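Local coordinates for protein restriction endonuclease (Mycobacterium sp., PDB 4F0Q) that cleaves DNA in a cytosine methylation-dependent way as a tetramer, probably near the modified base, at residues G127-K130 with G131-L134; G116-K119 with P120-G124; V397-D401 with D402-V406. All coordinates share one frame; numbering follows the deposited sequence.

Contact 1. Residues G127-K130 with G131-L134; sequences GETK and GNRL
Arg133, one turn into its helix, reaches back to the loop that leads in and grips the carbonyl oxygen of Glu128. Its chain leaves with CG anti to the backbone N and then bends at chi3 (-73°), which turns the guanidinium back over the helix start. Arg133 NH1 bonds to Glu128 O at 3.0 Å, coming from above the carbonyl plane, while Arg133 NH2 makes a weak bond of 3.3 Å to the same oxygen. Gly127 O lies over one guanidinium face, toward its rim, 3.7 Å from Arg133 NH2. Gly127 follows a cis peptide bond, and its CA packs against Asn132 CB at 3.6 Å. Lys130 contributes mainly backbone: its O accepts Leu134 N at 2.9 Å, an ordinary helical bond, and its extended side chain runs away. Arg133 N bonds to Thr129 O at 3.1 Å. Thr129 is the N-cap, and its OG1 bonds to Asp117, whose carboxylate also takes Gly131 N and Asn132 N. A water links OG1 to Asn132 ND2, weakly at the amide. This helix start joins the long loop after strand 111-115 to helix 130-142, with Arg133 packing on Leu125 of the second subunit and Leu134 on Ala70.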
ATOM      1  N   GLY A 127      24.136   3.508 -27.277  1.00 22.43           N
ATOM      2  CA  GLY A 127      23.873   4.720 -28.030  1.00 21.76           C
ATOM      3  C   GLY A 127      24.948   5.064 -29.041  1.00 24.23           C
ATOM      4  O   GLY A 127      25.925   5.740 -28.718  1.00 18.35           O
ATOM      5  N   GLU A 128      24.766   4.601 -30.274  1.00 25.79           N
ATOM      6  CA  GLU A 128      25.686   4.929 -31.353  1.00 26.06           C
ATOM      7  C   GLU A 128      25.497   6.385 -31.763  1.00 25.26           C
ATOM      8  O   GLU A 128      26.418   7.025 -32.266  1.00 33.04           O
ATOM      9  CB  GLU A 128      25.458   4.017 -32.557  1.00 34.94           C
ATOM     10  CG  GLU A 128      26.562   4.097 -33.601  1.00 43.24           C
ATOM     11  CD  GLU A 128      26.064   3.803 -35.001  1.00 48.07           C
ATOM     12  OE1 GLU A 128      24.856   3.999 -35.254  1.00 41.81           O
ATOM     13  OE2 GLU A 128      26.879   3.379 -35.848  1.00 50.67           O
ATOM     14  N   THR A 129      24.291   6.900 -31.543  1.00 23.23           N
ATOM     15  CA  THR A 129      23.983   8.292 -31.843  1.00 20.40           C
ATOM     16  C   THR A 129      24.682   9.227 -30.860  1.00 21.11           C
ATOM     17  O   THR A 129      25.066   8.812 -29.766  1.00 19.40           O
ATOM     18  CB  THR A 129      22.464   8.552 -31.807  1.00 22.44           C
ATOM     19  OG1 THR A 129      21.956   8.249 -30.503  1.00 19.53           O
ATOM     20  CG2 THR A 129      21.752   7.688 -32.836  1.00 18.38           C
ATOM     21  N   LYS A 130      24.846  10.486 -31.259  1.00 22.36           N
ATOM     22  CA  LYS A 130      25.546  11.480 -30.449  1.00 24.69           C
ATOM     23  C   LYS A 130      24.865  11.701 -29.101  1.00 21.04           C
ATOM     24  O   LYS A 130      25.496  11.591 -28.042  1.00 27.56           O
ATOM     25  CB  LYS A 130      25.621  12.815 -31.195  1.00 26.98           C
ATOM     26  CG  LYS A 130      26.180  12.726 -32.605  1.00 31.65           C
ATOM     27  CD  LYS A 130      26.130  14.083 -33.293  1.00 29.26           C
ATOM     28  CE  LYS A 130      26.664  14.007 -34.715  1.00 42.58           C
ATOM     29  NZ  LYS A 130      26.647  15.338 -35.387  1.00 41.09           N
ATOM     30  N   GLY A 131      23.574  12.015 -29.158  1.00 22.85           N
ATOM     31  CA  GLY A 131      22.793  12.323 -27.975  1.00 15.94           C
ATOM     32  C   GLY A 131      22.827  11.237 -26.921  1.00 15.94           C
ATOM     33  O   GLY A 131      23.102  11.513 -25.755  1.00 16.88           O
ATOM     34  N   ASN A 132      22.549  10.003 -27.330  1.00 21.60           N
ATOM     35  CA  ASN A 132      22.569   8.867 -26.412  1.00 20.36           C
ATOM     36  C   ASN A 132      23.954   8.598 -25.834  1.00 17.23           C
ATOM     37  O   ASN A 132      24.081   8.139 -24.699  1.00 16.48           O
ATOM     38  CB  ASN A 132      22.025   7.610 -27.093  1.00 19.27           C
ATOM     39  CG  ASN A 132      20.518   7.621 -27.209  1.00 16.12           C
ATOM     40  OD1 ASN A 132      19.877   8.638 -26.957  1.00 17.00           O
ATOM     41  ND2 ASN A 132      19.941   6.488 -27.591  1.00 15.17           N
ATOM     42  N   ARG A 133      24.988   8.885 -26.620  1.00 18.13           N
ATOM     43  CA  ARG A 133      26.359   8.748 -26.146  1.00 19.68           C
ATOM     44  C   ARG A 133      26.636   9.775 -25.052  1.00 15.04           C
ATOM     45  O   ARG A 133      27.263   9.461 -24.037  1.00 14.94           O
ATOM     46  CB  ARG A 133      27.354   8.905 -27.299  1.00 18.74           C
ATOM     47  CG  ARG A 133      28.810   8.801 -26.873  1.00 19.19           C
ATOM     48  CD  ARG A 133      29.757   8.777 -28.065  1.00 25.98           C
ATOM     49  NE  ARG A 133      29.707   7.511 -28.792  1.00 29.49           N
ATOM     50  CZ  ARG A 133      29.057   7.327 -29.937  1.00 23.14           C
ATOM     51  NH1 ARG A 133      28.396   8.332 -30.495  1.00 28.51           N
ATOM     52  NH2 ARG A 133      29.072   6.140 -30.526  1.00 21.65           N
ATOM     53  N   LEU A 134      26.158  10.998 -25.261  1.00 14.25           N
ATOM     54  CA  LEU A 134      26.282  12.042 -24.246  1.00 14.94           C
ATOM     55  C   LEU A 134      25.507  11.678 -22.982  1.00 13.70           C
ATOM     56  O   LEU A 134      25.970  11.917 -21.865  1.00 14.07           O
ATOM     57  CB  LEU A 134      25.793  13.386 -24.791  1.00 15.14           C
ATOM     58  CG  LEU A 134      26.613  14.021 -25.915  1.00 16.60           C
ATOM     59  CD1 LEU A 134      25.932  15.282 -26.421  1.00 19.01           C
ATOM     60  CD2 LEU A 134      28.026  14.325 -25.445  1.00 17.69           C
TER
HETATM   61  O   HOH W   1      21.415   5.305 -30.009  1.00 19.15           O

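Contact 2. Residues G116-K119 with P120-G124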
ATOM      1  N   GLY A 116      15.743   9.154 -25.654  1.00 14.62           N
ATOM      2  CA  GLY A 116      16.953   9.500 -26.379  1.00 17.17           C
ATOM      3  C   GLY A 116      16.755   9.895 -27.832  1.00 19.76           C
ATOM      4  O   GLY A 116      15.634  10.144 -28.274  1.00 18.80           O
ATOM      5  N   ASP A 117      17.854   9.946 -28.579  1.00 19.57           N
ATOM      6  CA  ASP A 117      17.818  10.407 -29.963  1.00 18.90           C
ATOM      7  C   ASP A 117      18.060   9.286 -30.971  1.00 17.82           C
ATOM      8  O   ASP A 117      18.392   9.546 -32.128  1.00 23.94           O
ATOM      9  CB  ASP A 117      18.836  11.530 -30.183  1.00 18.41           C
ATOM     10  CG  ASP A 117      20.269  11.035 -30.142  1.00 19.05           C
ATOM     11  OD1 ASP A 117      20.558  10.099 -29.368  1.00 23.24           O
ATOM     12  OD2 ASP A 117      21.108  11.581 -30.890  1.00 20.66           O
ATOM     13  N   HIS A 118      17.901   8.041 -30.532  1.00 17.67           N
ATOM     14  CA  HIS A 118      18.030   6.903 -31.433  1.00 19.14           C
ATOM     15  C   HIS A 118      16.894   6.935 -32.448  1.00 19.68           C
ATOM     16  O   HIS A 118      15.741   7.186 -32.095  1.00 20.46           O
ATOM     17  CB  HIS A 118      18.009   5.589 -30.650  1.00 19.55           C
ATOM     18  CG  HIS A 118      18.494   4.408 -31.432  1.00 15.98           C
ATOM     19  ND1 HIS A 118      19.736   3.845 -31.233  1.00 19.17           N
ATOM     20  CD2 HIS A 118      17.906   3.684 -32.412  1.00 16.13           C
ATOM     21  CE1 HIS A 118      19.891   2.823 -32.055  1.00 19.41           C
ATOM     22  NE2 HIS A 118      18.793   2.703 -32.782  1.00 16.64           N
ATOM     23  N   LYS A 119      17.223   6.689 -33.711  1.00 22.68           N
ATOM     24  CA  LYS A 119      16.248   6.783 -34.790  1.00 21.88           C
ATOM     25  C   LYS A 119      15.981   5.417 -35.419  1.00 22.31           C
ATOM     26  O   LYS A 119      16.783   4.496 -35.265  1.00 26.14           O
ATOM     27  CB  LYS A 119      16.734   7.777 -35.850  1.00 24.19           C
ATOM     28  CG  LYS A 119      16.795   9.216 -35.361  1.00 26.28           C
ATOM     29  CD  LYS A 119      17.091  10.174 -36.504  1.00 35.81           C
ATOM     30  CE  LYS A 119      17.092  11.618 -36.027  1.00 46.96           C
ATOM     31  NZ  LYS A 119      17.352  12.569 -37.141  1.00 61.53           N
ATOM     32  N   PRO A 120      14.839   5.275 -36.115  1.00 19.35           N
ATOM     33  CA  PRO A 120      14.526   4.027 -36.821  1.00 22.54           C
ATOM     34  C   PRO A 120      15.587   3.641 -37.853  1.00 27.63           C
ATOM     35  O   PRO A 120      15.772   2.454 -38.124  1.00 29.41           O
ATOM     36  CB  PRO A 120      13.210   4.354 -37.528  1.00 20.86           C
ATOM     37  CG  PRO A 120      12.578   5.386 -36.673  1.00 21.06           C
ATOM     38  CD  PRO A 120      13.707   6.218 -36.142  1.00 19.33           C
ATOM     39  N   SER A 121      16.274   4.632 -38.413  1.00 27.22           N
ATOM     40  CA  SER A 121      17.275   4.382 -39.444  1.00 26.41           C
ATOM     41  C   SER A 121      18.672   4.180 -38.863  1.00 24.08           C
ATOM     42  O   SER A 121      19.622   3.910 -39.596  1.00 30.88           O
ATOM     43  CB  SER A 121      17.296   5.530 -40.456  1.00 31.01           C
ATOM     44  OG  SER A 121      17.610   6.758 -39.823  1.00 31.51           O
ATOM     45  N   THR A 122      18.795   4.313 -37.546  1.00 22.85           N
ATOM     46  CA  THR A 122      20.083   4.148 -36.883  1.00 21.54           C
ATOM     47  C   THR A 122      20.519   2.687 -36.873  1.00 23.76           C
ATOM     48  O   THR A 122      19.793   1.814 -36.396  1.00 29.27           O
ATOM     49  CB  THR A 122      20.048   4.680 -35.439  1.00 21.27           C
ATOM     50  OG1 THR A 122      19.743   6.079 -35.452  1.00 24.72           O
ATOM     51  CG2 THR A 122      21.391   4.465 -34.759  1.00 18.56           C
ATOM     52  N   VAL A 123      21.709   2.426 -37.403  1.00 24.36           N
ATOM     53  CA  VAL A 123      22.240   1.070 -37.465  1.00 29.07           C
ATOM     54  C   VAL A 123      23.226   0.796 -36.329  1.00 30.01           C
ATOM     55  O   VAL A 123      24.252   1.465 -36.204  1.00 31.22           O
ATOM     56  CB  VAL A 123      22.902   0.781 -38.833  1.00 27.19           C
ATOM     57  CG1 VAL A 123      23.762   1.958 -39.277  1.00 39.75           C
ATOM     58  CG2 VAL A 123      23.715  -0.505 -38.779  1.00 24.09           C
ATOM     59  N   GLY A 124      22.903  -0.189 -35.498  1.00 26.26           N
ATOM     60  CA  GLY A 124      23.752  -0.546 -34.379  1.00 27.76           C
ATOM     61  C   GLY A 124      23.056  -0.371 -33.044  1.00 24.75           C
ATOM     62  O   GLY A 124      21.937   0.137 -32.978  1.00 25.05           O
TER
HETATM   63  O   HOH W   2      17.138   1.657 -35.176  1.00 21.74           O
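A chi1 of -165° in His118 and of -61° in Thr122 brings imidazole and methyl together. The histidine torsion carries the ring away from its backbone N, and chi2 of 105° turns one ring face toward Thr122. The threonine torsion keeps OG1 beside its own backbone N while CG2 swings anti to that N and onto the imidazole. The two side chains cross at a slant, and the threonine lies over one ring face toward the rim. Thr122 CB sits 3.8 Å from the centroid of the His118 ring, a CH-pi contact, and Thr122 CG2 comes within 3.5 Å of His118 CE1. At the ring edge, Gly124 O lies in the imidazole plane, 3.5 Å from His118 CE1.

The other branch of Thr122 points to the backbone: Thr122 OG1 accepts Lys119 N at 3.1 Å. In return Thr122 N bonds to Lys119 O at 3.0 Å. Backbone and side chain of the one threonine therefore hold both backbone polar groups, N and O, of Lys119. A water in the ring plane bonds to His118 NE2 at 3.1 Å and also reaches Lys119 O and Thr122 O, though it cannot donate to all its neighbours at once. Lys119 CB is pressed against Pro120 CD at 3.4 Å, while the rest of the lysine extends away.

Behind the turn, His118 touches Pro126, and both His118 and Pro120 rest on Phe201 of strand 200-210. The arrangement is a type I beta turn from Lys119 to Thr122, closed a second time by the threonine hydroxyl, in a surface loop of the N-terminal domain, whose family belongs to the PUA clan.

Contact 3. Residues V397-D401 with D402-V406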
ATOM      1  N   VAL A 397     -12.263  15.047  -4.241  1.00 25.30           N
ATOM      2  CA  VAL A 397     -12.179  15.769  -2.975  1.00 23.96           C
ATOM      3  C   VAL A 397     -12.267  14.813  -1.787  1.00 23.23           C
ATOM      4  O   VAL A 397     -11.480  14.902  -0.845  1.00 28.56           O
ATOM      5  CB  VAL A 397     -13.279  16.852  -2.865  1.00 28.33           C
ATOM      6  CG1 VAL A 397     -13.450  17.307  -1.421  1.00 23.52           C
ATOM      7  CG2 VAL A 397     -12.952  18.034  -3.766  1.00 20.90           C
ATOM      8  N   GLU A 398     -13.219  13.888  -1.844  1.00 20.80           N
ATOM      9  CA  GLU A 398     -13.392  12.913  -0.772  1.00 21.46           C
ATOM     10  C   GLU A 398     -12.242  11.908  -0.723  1.00 20.24           C
ATOM     11  O   GLU A 398     -11.938  11.357   0.334  1.00 20.71           O
ATOM     12  CB  GLU A 398     -14.738  12.199  -0.906  1.00 20.94           C
ATOM     13  CG  GLU A 398     -15.933  13.125  -0.735  1.00 21.68           C
ATOM     14  CD  GLU A 398     -17.253  12.436  -1.006  1.00 29.51           C
ATOM     15  OE1 GLU A 398     -18.278  13.139  -1.130  1.00 29.84           O
ATOM     16  OE2 GLU A 398     -17.270  11.190  -1.086  1.00 33.80           O
ATOM     17  N   ILE A 399     -11.605  11.674  -1.867  1.00 23.81           N
ATOM     18  CA  ILE A 399     -10.433  10.804  -1.921  1.00 19.67           C
ATOM     19  C   ILE A 399      -9.228  11.471  -1.258  1.00 21.95           C
ATOM     20  O   ILE A 399      -8.518  10.851  -0.467  1.00 20.21           O
ATOM     21  CB  ILE A 399     -10.075  10.418  -3.371  1.00 19.70           C
ATOM     22  CG1 ILE A 399     -11.117   9.453  -3.939  1.00 15.35           C
ATOM     23  CG2 ILE A 399      -8.697   9.778  -3.435  1.00 20.76           C
ATOM     24  CD1 ILE A 399     -10.887   9.097  -5.390  1.00 14.66           C
ATOM     25  N   ILE A 400      -9.011  12.741  -1.583  1.00 20.90           N
ATOM     26  CA  ILE A 400      -7.902  13.506  -1.021  1.00 24.63           C
ATOM     27  C   ILE A 400      -8.069  13.743   0.480  1.00 30.08           C
ATOM     28  O   ILE A 400      -7.138  13.530   1.257  1.00 33.00           O
ATOM     29  CB  ILE A 400      -7.748  14.865  -1.731  1.00 23.71           C
ATOM     30  CG1 ILE A 400      -7.403  14.658  -3.206  1.00 20.66           C
ATOM     31  CG2 ILE A 400      -6.680  15.709  -1.051  1.00 27.44           C
ATOM     32  CD1 ILE A 400      -7.470  15.921  -4.027  1.00 21.14           C
ATOM     33  N   ASP A 401      -9.259  14.182   0.879  1.00 29.62           N
ATOM     34  CA  ASP A 401      -9.530  14.502   2.278  1.00 31.31           C
ATOM     35  C   ASP A 401      -9.423  13.288   3.195  1.00 33.87           C
ATOM     36  O   ASP A 401      -8.695  13.313   4.187  1.00 37.29           O
ATOM     37  CB  ASP A 401     -10.910  15.145   2.421  1.00 30.00           C
ATOM     38  CG  ASP A 401     -10.991  16.498   1.749  1.00 45.55           C
ATOM     39  OD1 ASP A 401     -10.154  16.766   0.862  1.00 46.94           O
ATOM     40  OD2 ASP A 401     -11.888  17.291   2.107  1.00 52.21           O
ATOM     41  N   ASP A 402     -10.148  12.227   2.856  1.00 29.59           N
ATOM     42  CA  ASP A 402     -10.188  11.036   3.695  1.00 25.90           C
ATOM     43  C   ASP A 402      -9.057  10.062   3.374  1.00 25.49           C
ATOM     44  O   ASP A 402      -9.028   8.944   3.890  1.00 28.47           O
ATOM     45  CB  ASP A 402     -11.545  10.342   3.572  1.00 27.41           C
ATOM     46  CG  ASP A 402     -12.695  11.230   4.011  1.00 37.63           C
ATOM     47  OD1 ASP A 402     -13.033  11.217   5.214  1.00 44.91           O
ATOM     48  OD2 ASP A 402     -13.259  11.945   3.155  1.00 33.01           O
ATOM     49  N   GLN A 403      -8.133  10.499   2.523  1.00 29.93           N
ATOM     50  CA  GLN A 403      -6.945   9.723   2.167  1.00 29.02           C
ATOM     51  C   GLN A 403      -7.271   8.327   1.637  1.00 24.61           C
ATOM     52  O   GLN A 403      -6.839   7.323   2.204  1.00 24.44           O
ATOM     53  CB  GLN A 403      -5.989   9.623   3.361  1.00 30.41           C
ATOM     54  CG  GLN A 403      -5.584  10.964   3.951  1.00 31.38           C
ATOM     55  CD  GLN A 403      -4.639  10.821   5.130  1.00 38.14           C
ATOM     56  OE1 GLN A 403      -3.983   9.792   5.294  1.00 42.98           O
ATOM     57  NE2 GLN A 403      -4.567  11.856   5.958  1.00 29.95           N
ATOM     58  N   TYR A 404      -8.031   8.269   0.548  1.00 21.75           N
ATOM     59  CA  TYR A 404      -8.383   6.992  -0.063  1.00 20.61           C
ATOM     60  C   TYR A 404      -7.245   6.467  -0.933  1.00 17.39           C
ATOM     61  O   TYR A 404      -6.855   7.111  -1.906  1.00 19.48           O
ATOM     62  CB  TYR A 404      -9.658   7.122  -0.900  1.00 21.62           C
ATOM     63  CG  TYR A 404     -10.914   7.350  -0.090  1.00 20.14           C
ATOM     64  CD1 TYR A 404     -10.951   7.065   1.268  1.00 21.36           C
ATOM     65  CD2 TYR A 404     -12.066   7.847  -0.687  1.00 19.68           C
ATOM     66  CE1 TYR A 404     -12.099   7.270   2.008  1.00 20.59           C
ATOM     67  CE2 TYR A 404     -13.217   8.056   0.046  1.00 18.34           C
ATOM     68  CZ  TYR A 404     -13.227   7.767   1.392  1.00 22.78           C
ATOM     69  OH  TYR A 404     -14.373   7.974   2.124  1.00 26.99           O
ATOM     70  N   PRO A 405      -6.708   5.290  -0.580  1.00 22.55           N
ATOM     71  CA  PRO A 405      -5.630   4.662  -1.350  1.00 21.72           C
ATOM     72  C   PRO A 405      -6.142   4.027  -2.639  1.00 21.85           C
ATOM     73  O   PRO A 405      -6.129   2.803  -2.769  1.00 23.46           O
ATOM     74  CB  PRO A 405      -5.120   3.576  -0.404  1.00 18.52           C
ATOM     75  CG  PRO A 405      -6.304   3.223   0.426  1.00 21.70           C
ATOM     76  CD  PRO A 405      -7.068   4.503   0.613  1.00 22.87           C
ATOM     77  N   VAL A 406      -6.584   4.853  -3.578  1.00 22.94           N
ATOM     78  CA  VAL A 406      -7.106   4.356  -4.844  1.00 18.54           C
ATOM     79  C   VAL A 406      -6.458   5.062  -6.034  1.00 16.58           C
ATOM     80  O   VAL A 406      -6.402   6.291  -6.089  1.00 23.46           O
ATOM     81  CB  VAL A 406      -8.647   4.486  -4.913  1.00 19.57           C
ATOM     82  CG1 VAL A 406      -9.090   5.888  -4.514  1.00 19.16           C
ATOM     83  CG2 VAL A 406      -9.160   4.123  -6.300  1.00 18.47           C
TER
HETATM   84  O   HOH W   3      -6.493  14.501   5.002  1.00 31.56           O
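Ile399 O receives Tyr404 N at 2.8 Å in a nearly straight bond, with the donor in the carbonyl plane on a lone pair. Gln403 N makes a weak bond to Ile400 O at 3.4 Å. Nested in this way, with Gln403 at positive phi (55°), the two bonds form a Schellman motif that ends helix 393-401. The apolar contact common in such motifs is present too: Ile399 CG1 meets Tyr404 CD2 at 3.7 Å, the side chains crossing at about a right angle. Farther out, Ile399 CD1 packs on Val406 CG1 at 3.8 Å, and the isoleucine also touches Val370 of helix 367-374. Within the PD-(D/E)XK nuclease domain, this turn leads into strand 406-409, outermost within this chain in the five-stranded sheet. Glu398 O lies over one face of the Tyr404 ring, toward the rim, and also accepts Asp402 N at 3.2 Å. Asp402 OD2 comes equally near that oxygen, a pair of acceptors, but has a salt bridge to Arg376 of the third subunit. Glu398 forms salt bridges to Arg376 and Arg372 of the third subunit. A water donates to Asp401 O at 2.6 Å and accepts weakly from Gln403 NE2.

Overall arrangement
Along the chain contact 2 comes first, contact 1 follows within a few residues, and contact 3 lies far downstream. Contact 2 lies in the loop between strand 111-115 and helix 130-142, and contact 1 runs from that loop into the helix; their centres are about 9 Å apart and they meet at Asp117. The loop belongs to the probable DNA-recognition region. Contact 3 is on the opposite side of the chain's centre, about 44 Å from either of them between centres, in the nuclease domain that carries the magnesium site. Contacts 1 and 3 both touch the second subunit, so parts of both regions lie at subunit interfaces; contact 3 also meets the third and fourth subunits.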